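Local coordinates for protein CRISPR-associated endonuclease Cas9 (Campylobacter jejuni subsp. jejuni serotype O:2, PDB 5X2H) that cuts invading DNA matched by its CRISPR RNA guide, in its natural form with a RuvC-like and an HNH nuclease domain, at residues N693-V698 with K809-Y814; K437-P442 with Y476-K481; L663-I668 with K724-M729. All coordinates share one frame; numbering follows the deposited sequence.

Contact 1: residues N693-V698 with K809-Y814; sequences NKFYAV and KVFEKY
F695 and F811 carry this contact as a buried aromatic pair. The stack is edge-to-face: F811 turns its ring edge toward the face of F695. The ring centroids lie 5.3 Å apart and the planes meet at 69°. F811 CD2 makes the approach, 3.8 Å from F695 CD1, and F695 CG lies at the F811 edge, in the plane of that ring.

A CH-pi contact adds to the stack. F811 CB sits over the same F695 ring, 3.8 Å from its centroid and only 20° off the ring normal. It is displaced toward the rim, and its shortest approach is 3.6 Å, to F695 CZ. The backbone puts F811 CB over F695; with CG anti to the backbone N (chi1 -164°), the ring then turns its edge, at CD2, to the F695 face.

The pair joins two antiparallel sheets. F695 begins strand 695-700, at the margin of a three-stranded sheet. F811 lies on strand 810-816, an inner strand of a six-stranded sheet; this part of the chain belongs to the PI-CTD domain. Just before F811, K809 and V810 both face Q748 in a classic beta bulge.

No hydrogen bond links the two segments. Around the pair, F737 makes a second edge-to-face contact with F811, and F811 also touches I747 and L739. F695 also packs on K688 of strand 683-689.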
loop_
_atom_site.group_PDB
_atom_site.type_symbol
_atom_site.label_atom_id
_atom_site.label_comp_id
_atom_site.label_asym_id
_atom_site.label_seq_id
_atom_site.Cartn_x
_atom_site.Cartn_y
_atom_site.Cartn_z
ATOM N N ASN A 693 45.609 8.370 -9.666
ATOM C CA ASN A 693 44.768 8.767 -8.539
ATOM C C ASN A 693 43.457 9.413 -8.969
ATOM O O ASN A 693 42.766 10.016 -8.138
ATOM C CB ASN A 693 45.521 9.695 -7.577
ATOM C CG ASN A 693 46.712 9.021 -6.938
ATOM O OD1 ASN A 693 46.635 7.861 -6.532
ATOM N ND2 ASN A 693 47.826 9.738 -6.851
ATOM N N LYS A 694 43.085 9.300 -10.240
ATOM C CA LYS A 694 41.810 9.828 -10.699
ATOM C C LYS A 694 40.683 8.857 -10.370
ATOM O O LYS A 694 40.872 7.637 -10.342
ATOM C CB LYS A 694 41.854 10.106 -12.201
ATOM C CG LYS A 694 42.858 11.184 -12.590
ATOM C CD LYS A 694 42.851 11.437 -14.088
ATOM C CE LYS A 694 43.784 12.579 -14.465
ATOM N NZ LYS A 694 43.792 12.826 -15.937
ATOM N N PHE A 695 39.502 9.410 -10.113
ATOM C CA PHE A 695 38.359 8.622 -9.677
ATOM C C PHE A 695 37.446 8.290 -10.851
ATOM O O PHE A 695 37.367 9.030 -11.835
ATOM C CB PHE A 695 37.573 9.355 -8.588
ATOM C CG PHE A 695 38.339 9.517 -7.306
ATOM C CD1 PHE A 695 38.358 8.502 -6.364
ATOM C CD2 PHE A 695 39.063 10.676 -7.056
ATOM C CE1 PHE A 695 39.073 8.641 -5.187
ATOM C CE2 PHE A 695 39.778 10.824 -5.882
ATOM C CZ PHE A 695 39.785 9.803 -4.944
ATOM N N TYR A 696 36.764 7.150 -10.734
ATOM C CA TYR A 696 35.888 6.635 -11.774
ATOM C C TYR A 696 34.675 5.988 -11.122
ATOM O O TYR A 696 34.766 5.427 -10.025
ATOM C CB TYR A 696 36.630 5.637 -12.675
ATOM C CG TYR A 696 37.808 6.254 -13.399
ATOM C CD1 TYR A 696 39.081 6.246 -12.835
ATOM C CD2 TYR A 696 37.647 6.865 -14.635
ATOM C CE1 TYR A 696 40.162 6.821 -13.491
ATOM C CE2 TYR A 696 38.723 7.443 -15.300
ATOM C CZ TYR A 696 39.977 7.417 -14.722
ATOM O OH TYR A 696 41.048 7.989 -15.376
ATOM N N ALA A 697 33.530 6.079 -11.801
ATOM C CA ALA A 697 32.259 5.671 -11.220
ATOM C C ALA A 697 31.538 4.687 -12.127
ATOM O O ALA A 697 31.449 4.894 -13.341
ATOM C CB ALA A 697 31.354 6.876 -10.957
ATOM N N VAL A 698 31.011 3.627 -11.522
ATOM C CA VAL A 698 30.210 2.618 -12.201
ATOM C C VAL A 698 28.770 2.764 -11.701
ATOM O O VAL A 698 28.499 2.496 -10.522
ATOM C CB VAL A 698 30.744 1.203 -11.948
ATOM C CG1 VAL A 698 29.840 0.166 -12.608
ATOM C CG2 VAL A 698 32.170 1.075 -12.460
ATOM N N LYS A 809 40.399 16.081 -5.162
ATOM C CA LYS A 809 41.596 15.936 -4.342
ATOM C C LYS A 809 41.346 14.995 -3.169
ATOM O O LYS A 809 42.232 14.222 -2.786
ATOM C CB LYS A 809 42.063 17.310 -3.859
ATOM C CG LYS A 809 43.249 17.271 -2.922
ATOM C CD LYS A 809 43.702 18.677 -2.545
ATOM C CE LYS A 809 44.831 18.637 -1.531
ATOM N NZ LYS A 809 45.347 20.002 -1.223
ATOM N N VAL A 810 40.145 15.041 -2.594
ATOM C CA VAL A 810 39.738 14.154 -1.508
ATOM C C VAL A 810 38.378 13.566 -1.861
ATOM O O VAL A 810 37.477 14.293 -2.295
ATOM C CB VAL A 810 39.679 14.889 -0.155
ATOM C CG1 VAL A 810 39.043 14.006 0.913
ATOM C CG2 VAL A 810 41.070 15.327 0.273
ATOM N N PHE A 811 38.234 12.253 -1.687
ATOM C CA PHE A 811 36.974 11.565 -1.984
ATOM C C PHE A 811 36.937 10.323 -1.092
ATOM O O PHE A 811 37.442 9.261 -1.466
ATOM C CB PHE A 811 36.868 11.212 -3.461
ATOM C CG PHE A 811 35.475 10.869 -3.911
ATOM C CD1 PHE A 811 34.399 10.991 -3.048
ATOM C CD2 PHE A 811 35.242 10.412 -5.199
ATOM C CE1 PHE A 811 33.116 10.671 -3.463
ATOM C CE2 PHE A 811 33.959 10.091 -5.621
ATOM C CZ PHE A 811 32.896 10.222 -4.750
ATOM N N GLU A 812 36.344 10.477 0.094
ATOM C CA GLU A 812 36.350 9.447 1.124
ATOM C C GLU A 812 34.932 9.207 1.624
ATOM O O GLU A 812 34.109 10.123 1.664
ATOM C CB GLU A 812 37.248 9.841 2.305
ATOM C CG GLU A 812 38.659 10.270 1.922
ATOM C CD GLU A 812 39.646 9.119 1.920
ATOM O OE1 GLU A 812 39.345 8.069 2.529
ATOM O OE2 GLU A 812 40.727 9.265 1.311
ATOM N N LYS A 813 34.658 7.967 2.022
ATOM C CA LYS A 813 33.343 7.585 2.517
ATOM C C LYS A 813 33.338 7.565 4.040
ATOM O O LYS A 813 34.299 7.114 4.669
ATOM C CB LYS A 813 32.923 6.214 1.976
ATOM C CG LYS A 813 31.527 5.768 2.420
ATOM C CD LYS A 813 31.187 4.364 1.938
ATOM C CE LYS A 813 29.743 4.010 2.268
ATOM N NZ LYS A 813 29.363 2.646 1.793
ATOM N N TYR A 814 32.256 8.072 4.625
ATOM C CA TYR A 814 32.047 8.055 6.065
ATOM C C TYR A 814 30.684 7.444 6.367
ATOM O O TYR A 814 29.897 7.144 5.463
ATOM C CB TYR A 814 32.149 9.464 6.664
ATOM C CG TYR A 814 33.568 9.948 6.850
ATOM C CD1 TYR A 814 34.368 10.258 5.757
ATOM C CD2 TYR A 814 34.105 10.105 8.120
ATOM C CE1 TYR A 814 35.669 10.702 5.928
ATOM C CE2 TYR A 814 35.400 10.548 8.300
ATOM C CZ TYR A 814 36.178 10.844 7.203
ATOM O OH TYR A 814 37.469 11.286 7.382
#

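Contact 2: residues K437-P442 with Y476-K481; sequences KKDFLP and YGKVHK
D439 and K478 meet through their charged groups in a salt bridge at the protein surface. These two residues account for nearly all of the surface buried here. K478 NZ donates a hydrogen bond to D439 OD1. The modelled distance from K478 NZ to D439 OD1 is 2.4 Å, which is unusually short, so its exact length is doubtful.

The K478 chain runs extended through its middle and bends at its end. The last torsion (chi4 -62°) turns NZ toward the carboxylate. K478 CE follows close behind NZ, 3.4 Å from D439 OD1. The two side chains meet at a slant. A long, weak ion pair also links K478 NZ to D507 OD2.

Both partners sit in loops that flank helix 456-476. D439 belongs to the loop leading up to it, where L441 packs on Y465 and L469 of the helix. K478 follows G477, which leaves the helix with positive phi (87°). The K478 carbonyl O is bound by R9 NE. From here the chain enters strand 481-485, which runs parallel to strand 10-15 in the mixed central sheet of the RuvC domain, an RNase H-like fold.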
loop_
_atom_site.group_PDB
_atom_site.type_symbol
_atom_site.label_atom_id
_atom_site.label_comp_id
_atom_site.label_asym_id
_atom_site.label_seq_id
_atom_site.Cartn_x
_atom_site.Cartn_y
_atom_site.Cartn_z
ATOM N N LYS A 437 8.776 -5.332 31.175
ATOM C CA LYS A 437 9.371 -4.138 30.593
ATOM C C LYS A 437 10.864 -4.355 30.378
ATOM O O LYS A 437 11.545 -4.953 31.216
ATOM C CB LYS A 437 9.135 -2.922 31.490
ATOM C CG LYS A 437 7.670 -2.686 31.820
ATOM C CD LYS A 437 7.447 -1.325 32.453
ATOM C CE LYS A 437 6.006 -1.165 32.908
ATOM N NZ LYS A 437 5.038 -1.515 31.831
ATOM N N LYS A 438 11.366 -3.862 29.250
ATOM C CA LYS A 438 12.732 -4.114 28.816
ATOM C C LYS A 438 13.602 -2.876 28.994
ATOM O O LYS A 438 13.110 -1.754 29.150
ATOM C CB LYS A 438 12.761 -4.562 27.351
ATOM C CG LYS A 438 12.056 -5.882 27.091
ATOM C CD LYS A 438 12.765 -7.024 27.798
ATOM C CE LYS A 438 12.030 -8.341 27.610
ATOM N NZ LYS A 438 12.756 -9.466 28.265
ATOM N N ASP A 439 14.919 -3.100 28.973
ATOM C CA ASP A 439 15.866 -1.988 29.016
ATOM C C ASP A 439 15.786 -1.156 27.743
ATOM O O ASP A 439 15.777 0.079 27.794
ATOM C CB ASP A 439 17.288 -2.511 29.223
ATOM C CG ASP A 439 17.477 -3.176 30.569
ATOM O OD1 ASP A 439 16.724 -2.844 31.508
ATOM O OD2 ASP A 439 18.383 -4.027 30.689
ATOM N N PHE A 440 15.741 -1.818 26.591
ATOM C CA PHE A 440 15.591 -1.159 25.305
ATOM C C PHE A 440 14.187 -1.395 24.767
ATOM O O PHE A 440 13.548 -2.405 25.078
ATOM C CB PHE A 440 16.624 -1.669 24.296
ATOM C CG PHE A 440 18.046 -1.487 24.739
ATOM C CD1 PHE A 440 18.694 -0.276 24.553
ATOM C CD2 PHE A 440 18.739 -2.528 25.335
ATOM C CE1 PHE A 440 20.003 -0.105 24.958
ATOM C CE2 PHE A 440 20.050 -2.364 25.740
ATOM C CZ PHE A 440 20.683 -1.150 25.551
ATOM N N LEU A 441 13.712 -0.458 23.963
ATOM C CA LEU A 441 12.386 -0.593 23.381
ATOM C C LEU A 441 12.410 -1.701 22.335
ATOM O O LEU A 441 13.199 -1.624 21.384
ATOM C CB LEU A 441 11.937 0.728 22.765
ATOM C CG LEU A 441 10.452 0.828 22.404
ATOM C CD1 LEU A 441 9.591 0.625 23.641
ATOM C CD2 LEU A 441 10.146 2.167 21.752
ATOM N N PRO A 442 11.597 -2.742 22.475
ATOM C CA PRO A 442 11.616 -3.835 21.496
ATOM C C PRO A 442 10.971 -3.406 20.188
ATOM O O PRO A 442 10.346 -2.349 20.080
ATOM C CB PRO A 442 10.807 -4.936 22.183
ATOM C CG PRO A 442 9.857 -4.189 23.057
ATOM C CD PRO A 442 10.619 -2.984 23.550
ATOM N N TYR A 476 23.721 6.683 27.015
ATOM C CA TYR A 476 23.629 7.336 28.314
ATOM C C TYR A 476 22.974 6.498 29.404
ATOM O O TYR A 476 23.003 6.912 30.568
ATOM C CB TYR A 476 22.863 8.663 28.194
ATOM C CG TYR A 476 23.446 9.630 27.190
ATOM C CD1 TYR A 476 24.597 10.354 27.478
ATOM C CD2 TYR A 476 22.840 9.827 25.956
ATOM C CE1 TYR A 476 25.131 11.241 26.561
ATOM C CE2 TYR A 476 23.366 10.714 25.035
ATOM C CZ TYR A 476 24.512 11.417 25.343
ATOM O OH TYR A 476 25.036 12.299 24.426
ATOM N N GLY A 477 22.384 5.354 29.077
ATOM C CA GLY A 477 21.744 4.530 30.086
ATOM C C GLY A 477 20.302 4.917 30.338
ATOM O O GLY A 477 19.708 5.747 29.645
ATOM N N LYS A 478 19.733 4.298 31.375
ATOM C CA LYS A 478 18.320 4.477 31.684
ATOM C C LYS A 478 18.003 5.932 32.017
ATOM O O LYS A 478 18.857 6.694 32.476
ATOM C CB LYS A 478 17.908 3.582 32.854
ATOM C CG LYS A 478 17.824 2.097 32.536
ATOM C CD LYS A 478 17.290 1.328 33.737
ATOM C CE LYS A 478 17.303 -0.172 33.502
ATOM N NZ LYS A 478 16.430 -0.575 32.367
ATOM N N VAL A 479 16.743 6.309 31.783
ATOM C CA VAL A 479 16.271 7.679 31.928
ATOM C C VAL A 479 15.008 7.661 32.783
ATOM O O VAL A 479 14.342 6.634 32.926
ATOM C CB VAL A 479 16.005 8.333 30.549
ATOM C CG1 VAL A 479 15.758 9.825 30.675
ATOM C CG2 VAL A 479 17.174 8.083 29.609
ATOM N N HIS A 480 14.688 8.817 33.371
ATOM C CA HIS A 480 13.503 8.910 34.219
ATOM C C HIS A 480 12.236 9.159 33.409
ATOM O O HIS A 480 11.172 8.619 33.737
ATOM C CB HIS A 480 13.668 10.025 35.254
ATOM C CG HIS A 480 14.901 9.904 36.091
ATOM N ND1 HIS A 480 14.977 9.079 37.191
ATOM C CD2 HIS A 480 16.106 10.516 35.995
ATOM C CE1 HIS A 480 16.177 9.182 37.735
ATOM N NE2 HIS A 480 16.881 10.047 37.027
ATOM N N LYS A 481 12.321 9.981 32.363
ATOM C CA LYS A 481 11.123 10.489 31.717
ATOM C C LYS A 481 11.348 10.634 30.218
ATOM O O LYS A 481 12.478 10.815 29.756
ATOM C CB LYS A 481 10.707 11.840 32.310
ATOM C CG LYS A 481 9.209 11.998 32.473
ATOM C CD LYS A 481 8.777 13.435 32.278
ATOM C CE LYS A 481 7.265 13.529 32.189
ATOM N NZ LYS A 481 6.815 14.860 31.699
#

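Contact 3: residues L663-I668 with K724-M729; sequences LELGKI and KDWILM
L665 lays its CD1 methyl over one face of the W726 indole, a CH-pi contact. It joins the end of helix 655-665, in the wedge domain, to the segment that leads into the two-stranded antiparallel sheet of 713-714 and 727-728.

L665 CD1 stands 3.8 Å from the centroid of the five-membered ring, 8° off the ring normal. It therefore sits almost directly above that ring. L665 CD2 packs on the same side at the root of the indole, 3.7 Å from W726 CG and equally near W726 CB. The leucine thus spans the five-membered ring and the link to the backbone. The CB of each residue is directed at the other segment. The backbone of L665 takes part too: its carbonyl O lies 3.8 Å from W726 CZ3, on the six-membered ring.

G666 is the first residue past the helix, and it turns the chain with positive phi (88°). K667 follows and uses its aliphatic stem. K667 CG approaches W726 CZ2 at 3.8 Å, obliquely to the ring.

No hydrogen bond crosses between the segments. Other parts of the fold help to frame the contact. L665 and W726 both pack on K713 of strand 713-714, and the indole also touches P699 of strand 695-700. D725 OD1 forms a salt bridge with K661 on the same helix as L665.

The polar end of K667 has its partner outside the two segments. The chain bends at chi3 and chi4, and K667 NZ pairs with a phosphate of the bound DNA in a salt bridge.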
loop_
_atom_site.group_PDB
_atom_site.type_symbol
_atom_site.label_atom_id
_atom_site.label_comp_id
_atom_site.label_asym_id
_atom_site.label_seq_id
_atom_site.Cartn_x
_atom_site.Cartn_y
_atom_site.Cartn_z
ATOM N N LEU A 663 22.610 -0.033 -25.367
ATOM C CA LEU A 663 22.066 -1.265 -24.808
ATOM C C LEU A 663 23.165 -2.107 -24.172
ATOM O O LEU A 663 22.963 -2.698 -23.106
ATOM C CB LEU A 663 21.337 -2.062 -25.890
ATOM C CG LEU A 663 19.977 -1.505 -26.309
ATOM C CD1 LEU A 663 19.434 -2.247 -27.527
ATOM C CD2 LEU A 663 19.001 -1.591 -25.141
ATOM N N GLU A 664 24.338 -2.162 -24.803
ATOM C CA GLU A 664 25.427 -2.961 -24.260
ATOM C C GLU A 664 25.989 -2.369 -22.974
ATOM O O GLU A 664 26.564 -3.107 -22.167
ATOM C CB GLU A 664 26.544 -3.112 -25.294
ATOM C CG GLU A 664 27.290 -4.429 -25.170
ATOM C CD GLU A 664 28.698 -4.374 -25.729
ATOM O OE1 GLU A 664 28.898 -3.780 -26.811
ATOM O OE2 GLU A 664 29.607 -4.929 -25.074
ATOM N N LEU A 665 25.830 -1.063 -22.762
ATOM C CA LEU A 665 26.354 -0.399 -21.578
ATOM C C LEU A 665 25.328 -0.252 -20.463
ATOM O O LEU A 665 25.707 0.088 -19.337
ATOM C CB LEU A 665 26.897 0.987 -21.948
ATOM C CG LEU A 665 28.162 1.004 -22.806
ATOM C CD1 LEU A 665 28.423 2.399 -23.348
ATOM C CD2 LEU A 665 29.351 0.514 -22.002
ATOM N N GLY A 666 24.052 -0.492 -20.742
ATOM C CA GLY A 666 23.019 -0.331 -19.743
ATOM C C GLY A 666 22.427 1.056 -19.650
ATOM O O GLY A 666 21.670 1.323 -18.709
ATOM N N LYS A 667 22.756 1.953 -20.585
ATOM C CA LYS A 667 22.152 3.282 -20.585
ATOM C C LYS A 667 20.669 3.214 -20.922
ATOM O O LYS A 667 19.904 4.109 -20.545
ATOM C CB LYS A 667 22.885 4.192 -21.572
ATOM C CG LYS A 667 24.346 4.433 -21.224
ATOM C CD LYS A 667 25.071 5.162 -22.344
ATOM C CE LYS A 667 24.427 6.505 -22.642
ATOM N NZ LYS A 667 24.520 7.433 -21.486
ATOM N N ILE A 668 20.257 2.171 -21.642
ATOM C CA ILE A 668 18.857 1.851 -21.875
ATOM C C ILE A 668 18.722 0.337 -21.830
ATOM O O ILE A 668 19.701 -0.402 -21.965
ATOM C CB ILE A 668 18.325 2.390 -23.224
ATOM C CG1 ILE A 668 19.279 2.009 -24.362
ATOM C CG2 ILE A 668 18.099 3.891 -23.154
ATOM C CD1 ILE A 668 18.776 2.390 -25.746
ATOM N N LYS A 724 30.916 7.331 -26.268
ATOM C CA LYS A 724 32.292 6.879 -26.125
ATOM C C LYS A 724 32.339 5.581 -25.323
ATOM O O LYS A 724 31.487 5.327 -24.469
ATOM C CB LYS A 724 33.126 7.963 -25.439
ATOM C CG LYS A 724 34.635 7.775 -25.521
ATOM C CD LYS A 724 35.360 8.917 -24.817
ATOM C CE LYS A 724 36.868 8.756 -24.876
ATOM N NZ LYS A 724 37.387 8.913 -26.258
ATOM N N ASP A 725 33.336 4.747 -25.621
ATOM C CA ASP A 725 33.538 3.514 -24.867
ATOM C C ASP A 725 33.648 3.807 -23.378
ATOM O O ASP A 725 34.321 4.756 -22.964
ATOM C CB ASP A 725 34.812 2.798 -25.330
ATOM C CG ASP A 725 34.669 2.152 -26.692
ATOM O OD1 ASP A 725 33.563 2.187 -27.263
ATOM O OD2 ASP A 725 35.674 1.603 -27.194
ATOM N N TRP A 726 32.985 2.990 -22.567
ATOM C CA TRP A 726 33.200 3.076 -21.132
ATOM C C TRP A 726 34.476 2.327 -20.757
ATOM O O TRP A 726 35.032 1.561 -21.548
ATOM C CB TRP A 726 31.993 2.536 -20.364
ATOM C CG TRP A 726 30.827 3.482 -20.376
ATOM C CD1 TRP A 726 30.671 4.582 -21.176
ATOM C CD2 TRP A 726 29.659 3.422 -19.550
ATOM N NE1 TRP A 726 29.475 5.202 -20.901
ATOM C CE2 TRP A 726 28.836 4.510 -19.907
ATOM C CE3 TRP A 726 29.227 2.550 -18.546
ATOM C CZ2 TRP A 726 27.609 4.750 -19.293
ATOM C CZ3 TRP A 726 28.008 2.790 -17.939
ATOM C CH2 TRP A 726 27.213 3.880 -18.314
ATOM N N ILE A 727 34.947 2.566 -19.538
ATOM C CA ILE A 727 36.281 2.148 -19.119
ATOM C C ILE A 727 36.169 0.896 -18.259
ATOM O O ILE A 727 35.547 0.917 -17.190
ATOM C CB ILE A 727 37.003 3.274 -18.367
ATOM C CG1 ILE A 727 37.069 4.525 -19.249
ATOM C CG2 ILE A 727 38.398 2.824 -17.958
ATOM C CD1 ILE A 727 37.383 5.789 -18.490
ATOM N N LEU A 728 36.789 -0.188 -18.718
ATOM C CA LEU A 728 36.801 -1.432 -17.962
ATOM C C LEU A 728 37.620 -1.271 -16.690
ATOM O O LEU A 728 38.770 -0.821 -16.732
ATOM C CB LEU A 728 37.372 -2.563 -18.814
ATOM C CG LEU A 728 37.347 -3.945 -18.156
ATOM C CD1 LEU A 728 35.921 -4.335 -17.808
ATOM C CD2 LEU A 728 37.987 -4.984 -19.060
ATOM N N MET A 729 37.031 -1.651 -15.553
ATOM C CA MET A 729 37.709 -1.556 -14.260
ATOM C C MET A 729 38.522 -2.829 -14.044
ATOM O O MET A 729 38.098 -3.776 -13.379
ATOM C CB MET A 729 36.702 -1.323 -13.141
ATOM C CG MET A 729 35.937 -0.006 -13.239
ATOM S SD MET A 729 36.940 1.463 -12.903
ATOM C CE MET A 729 37.532 1.912 -14.536
#

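Overall arrangement
Contact 2 comes first along the chain. It closes a loop around helix 456-476, next to the RuvC sheet, before either of the others opens. Contact 3 then opens at 663-668 and contact 1 at 693-698. Contact 3 closes at 724-729 and contact 1 at 809-814, so these two cross. They also touch: Y696 packs on I727, and V698 packs on M729. Strand 695-700 thus meets segment 724-729 of contact 3 through Y696 and V698, and the six-stranded sheet of contact 1 through F695. Contact 2 stands apart, its centre about 41 Å from that of contact 1 and about 52 Å from that of contact 3.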